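Local coordinates for protein synthesis inhibitor I (Hordeum vulgare, PDB 4FB9) that belongs to the plant ribosome-inactivating proteins and inhibits protein synthesis, at residues T178-V183 with K208-G213; M6-D11 with P60-F65. The protein carries 3 engineered substitutions. One frame throughout, in Å; residues are numbered along the deposited sequence.

How the contacts relate
Contact 1 lies in the helical part of the fold, its centre about 9 Å from the centre of the chain. Contact 2 lies farther out, its centre at about 16 Å, where the N-terminal loop runs beside the entry to strand 64-70. Contact 1 joins helix ends and is mostly buried: a phenylalanine, two valines and one side-chain hydrogen bond. Contact 2 is only partly buried and relies more on backbone carbonyls, prolines and a tryptophan. The two do not touch, and their centres are about 25 Å apart. Residues beside both contacts lean on the same helix 25-39: T178 and F65 each touch I35.

Contact 1 of 2, residues T178-V183 with K208-G213; sequences TRFQTV and KAQVNG
F180 meets Q210 and V211 with its ring. The CB of Q210 lies over one face in a CH-pi contact, 4.2 Å from the ring centroid and 27° off the normal. The far end of the ring reaches the backbone: CZ of F180 is 3.1 Å from O of Q210. CE2 of F180 lies 3.7 Å from CA of V211, in an oblique approach. The first torsion of F180 sets CG beside its own backbone N (chi1 -64°), and the ring extends toward the end of helix 205-211. V183 adds an apolar touch, its CG2 4.1 Å from CG2 of V211, with the two side chains crossing at about a right angle. T182, which is partly exposed, and Q210 approach from opposite directions. The T182 hydroxyl donates to the Q210 amide oxygen, OG1 to OE1 2.6 Å, tilted 19° from the carbonyl plane.

In this ribosome-inactivating protein fold, the ends of helices 157-179 and 205-211 and the start of 181-190 meet here. F180 is the break between helices 157-179 and 181-190, and the N-cap of the latter. O of Q210 accepts a hydrogen bond from the backbone N of G213, at 2.9 Å. G213 in turn is the N-cap of the next helix, 214-223.

Farther out, the Q210 amide is held at both ends, because NE2 donates to O of M243. W214 meets the F180 ring at a steep angle and forms a cation-pi pair with R179. T254 of helix 248-254 touches F180, T182 and Q210.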
loop_
_atom_site.group_PDB
_atom_site.type_symbol
_atom_site.label_atom_id
_atom_site.label_comp_id
_atom_site.label_asym_id
_atom_site.label_seq_id
_atom_site.Cartn_x
_atom_site.Cartn_y
_atom_site.Cartn_z
ATOM N N THR A 178 3.090 1.714 3.442
ATOM C CA THR A 178 2.114 2.799 3.593
ATOM C C THR A 178 1.068 2.420 4.650
ATOM O O THR A 178 0.742 3.217 5.540
ATOM C CB THR A 178 1.442 3.129 2.252
ATOM O OG1 THR A 178 2.422 3.676 1.355
ATOM C CG2 THR A 178 0.313 4.146 2.434
ATOM N N ARG A 179 0.556 1.194 4.556
ATOM C CA ARG A 179 -0.464 0.720 5.489
ATOM C C ARG A 179 0.012 0.570 6.937
ATOM O O ARG A 179 -0.771 0.770 7.868
ATOM C CB ARG A 179 -1.022 -0.619 5.005
ATOM C CG ARG A 179 -1.859 -0.530 3.748
ATOM C CD ARG A 179 -2.053 -1.920 3.131
ATOM N NE ARG A 179 -2.987 -1.897 2.004
ATOM C CZ ARG A 179 -2.846 -2.640 0.910
ATOM N NH1 ARG A 179 -1.805 -3.452 0.793
ATOM N NH2 ARG A 179 -3.743 -2.567 -0.064
ATOM N N PHE A 180 1.280 0.190 7.125
ATOM C CA PHE A 180 1.786 -0.223 8.446
ATOM C C PHE A 180 3.060 0.478 8.864
ATOM O O PHE A 180 4.066 0.426 8.153
ATOM C CB PHE A 180 2.028 -1.743 8.467
ATOM C CG PHE A 180 0.769 -2.524 8.302
ATOM C CD1 PHE A 180 -0.104 -2.667 9.373
ATOM C CD2 PHE A 180 0.427 -3.067 7.068
ATOM C CE1 PHE A 180 -1.318 -3.351 9.214
ATOM C CE2 PHE A 180 -0.773 -3.753 6.907
ATOM C CZ PHE A 180 -1.636 -3.903 7.987
ATOM N N GLN A 181 3.019 1.129 10.020
ATOM C CA GLN A 181 4.227 1.724 10.590
ATOM C C GLN A 181 5.252 0.664 10.970
ATOM O O GLN A 181 6.461 0.919 10.966
ATOM C CB GLN A 181 3.887 2.576 11.811
ATOM C CG GLN A 181 2.854 3.672 11.531
ATOM C CD GLN A 181 2.790 4.680 12.659
ATOM O OE1 GLN A 181 1.806 4.736 13.416
ATOM N NE2 GLN A 181 3.840 5.478 12.791
ATOM N N THR A 182 4.780 -0.528 11.312
ATOM C CA THR A 182 5.696 -1.622 11.616
ATOM C C THR A 182 6.514 -1.951 10.377
ATOM O O THR A 182 7.749 -2.016 10.435
ATOM C CB THR A 182 4.921 -2.865 12.043
ATOM O OG1 THR A 182 3.878 -3.091 11.086
ATOM C CG2 THR A 182 4.299 -2.634 13.418
ATOM N N VAL A 183 5.831 -2.141 9.255
ATOM C CA VAL A 183 6.515 -2.445 8.001
ATOM C C VAL A 183 7.385 -1.288 7.496
ATOM O O VAL A 183 8.531 -1.507 7.090
ATOM C CB VAL A 183 5.544 -2.876 6.891
ATOM C CG1 VAL A 183 6.301 -3.062 5.569
ATOM C CG2 VAL A 183 4.845 -4.177 7.290
ATOM N N LYS A 208 3.634 -10.209 9.261
ATOM C CA LYS A 208 2.924 -11.018 8.267
ATOM C C LYS A 208 1.430 -11.048 8.587
ATOM O O LYS A 208 0.591 -10.875 7.703
ATOM C CB LYS A 208 3.495 -12.440 8.164
ATOM C CG LYS A 208 2.711 -13.329 7.190
ATOM C CD LYS A 208 3.409 -14.655 6.892
ATOM C CE LYS A 208 3.542 -15.523 8.127
ATOM N NZ LYS A 208 4.377 -16.746 7.853
ATOM N N ALA A 209 1.094 -11.231 9.862
ATOM C CA ALA A 209 -0.311 -11.286 10.262
ATOM C C ALA A 209 -0.980 -9.924 10.115
ATOM O O ALA A 209 -2.152 -9.847 9.751
ATOM C CB ALA A 209 -0.468 -11.829 11.683
ATOM N N GLN A 210 -0.241 -8.854 10.395
ATOM C CA GLN A 210 -0.768 -7.506 10.171
ATOM C C GLN A 210 -1.117 -7.289 8.696
ATOM O O GLN A 210 -2.230 -6.896 8.377
ATOM C CB GLN A 210 0.232 -6.454 10.656
ATOM C CG GLN A 210 0.456 -6.445 12.165
ATOM C CD GLN A 210 1.826 -5.887 12.542
ATOM O OE1 GLN A 210 2.451 -5.186 11.753
ATOM N NE2 GLN A 210 2.276 -6.176 13.751
ATOM N N VAL A 211 -0.165 -7.567 7.808
ATOM C CA VAL A 211 -0.368 -7.412 6.371
ATOM C C VAL A 211 -1.571 -8.232 5.919
ATOM O O VAL A 211 -2.362 -7.784 5.091
ATOM C CB VAL A 211 0.894 -7.816 5.584
ATOM C CG1 VAL A 211 0.593 -8.037 4.104
ATOM C CG2 VAL A 211 1.991 -6.763 5.764
ATOM N N ASN A 212 -1.728 -9.421 6.495
ATOM C CA ASN A 212 -2.838 -10.285 6.100
ATOM C C ASN A 212 -4.181 -9.928 6.735
ATOM O O ASN A 212 -5.202 -10.521 6.401
ATOM C CB ASN A 212 -2.485 -11.761 6.352
ATOM C CG ASN A 212 -1.461 -12.285 5.365
ATOM O OD1 ASN A 212 -1.445 -11.875 4.201
ATOM N ND2 ASN A 212 -0.591 -13.195 5.824
ATOM N N GLY A 213 -4.182 -8.952 7.635
ATOM C CA GLY A 213 -5.383 -8.594 8.369
ATOM C C GLY A 213 -5.590 -7.096 8.519
ATOM O O GLY A 213 -6.113 -6.618 9.525
#

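Contact 2 of 2, residues M6-D11 with P60-F65; sequences MAKNVD and PPSRWF
K8 and P61 are joined by a backbone hydrogen bond, K8 N to P61 O, 3.0 Å and nearly straight at 167°. The same carbonyl is gripped a second time from within its own segment: W64 NE1 donates to P61 O at 3.1 Å. The two donors come from opposite faces of the carbonyl plane. Next along, the N9 amide donates to the backbone of S62, N9 ND2 to S62 O 2.9 Å. This bond lies in the carbonyl plane, on a lone pair, and almost in the amide plane of N9. With CG beside the backbone N, N9 turns its amide to S62. S62 turns its hydroxyl back on its own segment, OG to P60 O 3.0 Å. Water 1 accepts from W64 N at 3.0 Å and lies near the ring plane of W64, at its edge.

The segments run side by side in the same direction, A7 by P61 and V10 by W64. Segment 6-11 is loop before strand 16-20, the outer neighbour of 64-70, to which it is parallel in the mixed six-stranded sheet. N9 takes a left-handed backbone conformation where the loop turns.

The W64 indole carries the apolar packing. V10 CG2 lies over its five-membered ring, 3.9 Å from the centroid and 23° off the normal. A7 CB touches W64 CZ2 at 3.5 Å, obliquely. On the exposed side the K8 chain crosses the P60 ring, K8 CE to P60 CD 3.7 Å. Beyond the two segments, V10 O accepts from H66 NE2, and the V10 side chain also touches A81 and I107.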
loop_
_atom_site.group_PDB
_atom_site.type_symbol
_atom_site.label_atom_id
_atom_site.label_comp_id
_atom_site.label_asym_id
_atom_site.label_seq_id
_atom_site.Cartn_x
_atom_site.Cartn_y
_atom_site.Cartn_z
HETATM N N MSE A 6 -14.650 -0.740 -16.461
HETATM C CA MSE A 6 -13.208 -0.513 -16.381
HETATM C C MSE A 6 -12.946 0.638 -15.431
HETATM O O MSE A 6 -13.820 1.468 -15.195
HETATM C CB MSE A 6 -12.629 -0.172 -17.752
HETATM C CG MSE A 6 -12.975 -1.179 -18.830
HETATM SE SE MSE A 6 -11.971 -0.817 -20.449
HETATM C CE MSE A 6 -10.297 -1.659 -19.937
ATOM N N ALA A 7 -11.736 0.691 -14.883
ATOM C CA ALA A 7 -11.358 1.790 -14.005
ATOM C C ALA A 7 -11.356 3.121 -14.752
ATOM O O ALA A 7 -11.194 3.163 -15.975
ATOM C CB ALA A 7 -9.993 1.527 -13.392
ATOM N N LYS A 8 -11.527 4.207 -14.004
ATOM C CA LYS A 8 -11.528 5.551 -14.569
ATOM C C LYS A 8 -10.439 6.372 -13.887
ATOM O O LYS A 8 -10.134 6.124 -12.722
ATOM C CB LYS A 8 -12.890 6.228 -14.333
ATOM C CG LYS A 8 -14.115 5.425 -14.798
ATOM C CD LYS A 8 -15.411 6.165 -14.441
ATOM C CE LYS A 8 -16.657 5.330 -14.757
ATOM N NZ LYS A 8 -16.802 5.016 -16.210
ATOM N N ASN A 9 -9.858 7.326 -14.612
ATOM C CA ASN A 9 -8.869 8.262 -14.060
ATOM C C ASN A 9 -7.538 7.619 -13.643
ATOM O O ASN A 9 -6.794 8.204 -12.856
ATOM C CB ASN A 9 -9.446 9.045 -12.863
ATOM C CG ASN A 9 -10.746 9.753 -13.186
ATOM O OD1 ASN A 9 -10.866 10.427 -14.214
ATOM N ND2 ASN A 9 -11.729 9.615 -12.300
ATOM N N VAL A 10 -7.236 6.431 -14.163
ATOM C CA VAL A 10 -5.981 5.749 -13.825
ATOM C C VAL A 10 -4.760 6.620 -14.129
ATOM O O VAL A 10 -3.804 6.663 -13.348
ATOM C CB VAL A 10 -5.864 4.396 -14.550
ATOM C CG1 VAL A 10 -4.495 3.770 -14.310
ATOM C CG2 VAL A 10 -6.954 3.454 -14.078
ATOM N N ASP A 11 -4.795 7.331 -15.251
ATOM C CA ASP A 11 -3.693 8.224 -15.593
ATOM C C ASP A 11 -4.028 9.688 -15.275
ATOM O O ASP A 11 -3.450 10.608 -15.846
ATOM C CB ASP A 11 -3.266 8.043 -17.057
ATOM C CG ASP A 11 -1.809 8.440 -17.305
ATOM O OD1 ASP A 11 -1.003 8.469 -16.343
ATOM O OD2 ASP A 11 -1.466 8.721 -18.476
ATOM N N PRO A 60 -17.053 2.248 -10.825
ATOM C CA PRO A 60 -15.777 1.519 -10.886
ATOM C C PRO A 60 -14.713 2.286 -10.097
ATOM O O PRO A 60 -14.994 3.412 -9.704
ATOM C CB PRO A 60 -15.425 1.552 -12.378
ATOM C CG PRO A 60 -16.699 1.914 -13.089
ATOM C CD PRO A 60 -17.434 2.795 -12.138
ATOM N N PRO A 61 -13.521 1.696 -9.871
ATOM C CA PRO A 61 -12.498 2.481 -9.166
ATOM C C PRO A 61 -12.110 3.716 -9.961
ATOM O O PRO A 61 -11.569 3.586 -11.061
ATOM C CB PRO A 61 -11.299 1.521 -9.095
ATOM C CG PRO A 61 -11.893 0.149 -9.234
ATOM C CD PRO A 61 -13.055 0.329 -10.172
ATOM N N SER A 62 -12.355 4.895 -9.389
ATOM C CA SER A 62 -12.163 6.165 -10.081
ATOM C C SER A 62 -11.167 7.095 -9.386
ATOM O O SER A 62 -10.919 8.205 -9.868
ATOM C CB SER A 62 -13.501 6.904 -10.205
ATOM O OG SER A 62 -14.474 6.095 -10.838
ATOM N N ARG A 63 -10.620 6.650 -8.254
ATOM C CA ARG A 63 -9.666 7.450 -7.482
ATOM C C ARG A 63 -8.320 6.743 -7.401
ATOM O O ARG A 63 -8.218 5.650 -6.840
ATOM C CB ARG A 63 -10.206 7.728 -6.079
ATOM C CG ARG A 63 -11.499 8.552 -6.080
ATOM C CD ARG A 63 -11.995 8.846 -4.671
ATOM N NE ARG A 63 -11.032 9.674 -3.952
ATOM C CZ ARG A 63 -10.220 9.223 -3.000
ATOM N NH1 ARG A 63 -10.276 7.953 -2.620
ATOM N NH2 ARG A 63 -9.357 10.049 -2.422
ATOM N N TRP A 64 -7.294 7.381 -7.957
ATOM C CA TRP A 64 -5.984 6.762 -8.115
ATOM C C TRP A 64 -4.885 7.713 -7.680
ATOM O O TRP A 64 -5.084 8.937 -7.686
ATOM C CB TRP A 64 -5.774 6.412 -9.586
ATOM C CG TRP A 64 -6.733 5.359 -10.056
ATOM C CD1 TRP A 64 -8.004 5.554 -10.533
ATOM C CD2 TRP A 64 -6.507 3.942 -10.069
ATOM N NE1 TRP A 64 -8.576 4.336 -10.848
ATOM C CE2 TRP A 64 -7.679 3.335 -10.568
ATOM C CE3 TRP A 64 -5.423 3.128 -9.719
ATOM C CZ2 TRP A 64 -7.798 1.951 -10.720
ATOM C CZ3 TRP A 64 -5.545 1.755 -9.869
ATOM C CH2 TRP A 64 -6.723 1.180 -10.370
ATOM N N PHE A 65 -3.736 7.156 -7.294
ATOM C CA PHE A 65 -2.521 7.958 -7.182
ATOM C C PHE A 65 -1.362 7.248 -7.857
ATOM O O PHE A 65 -1.442 6.058 -8.157
ATOM C CB PHE A 65 -2.192 8.358 -5.726
ATOM C CG PHE A 65 -1.784 7.213 -4.827
ATOM C CD1 PHE A 65 -2.739 6.372 -4.261
ATOM C CD2 PHE A 65 -0.451 7.024 -4.490
ATOM C CE1 PHE A 65 -2.363 5.330 -3.394
ATOM C CE2 PHE A 65 -0.063 5.980 -3.625
ATOM C CZ PHE A 65 -1.027 5.139 -3.078
HETATM O O HOH W 1 -7.543 9.477 -10.068
#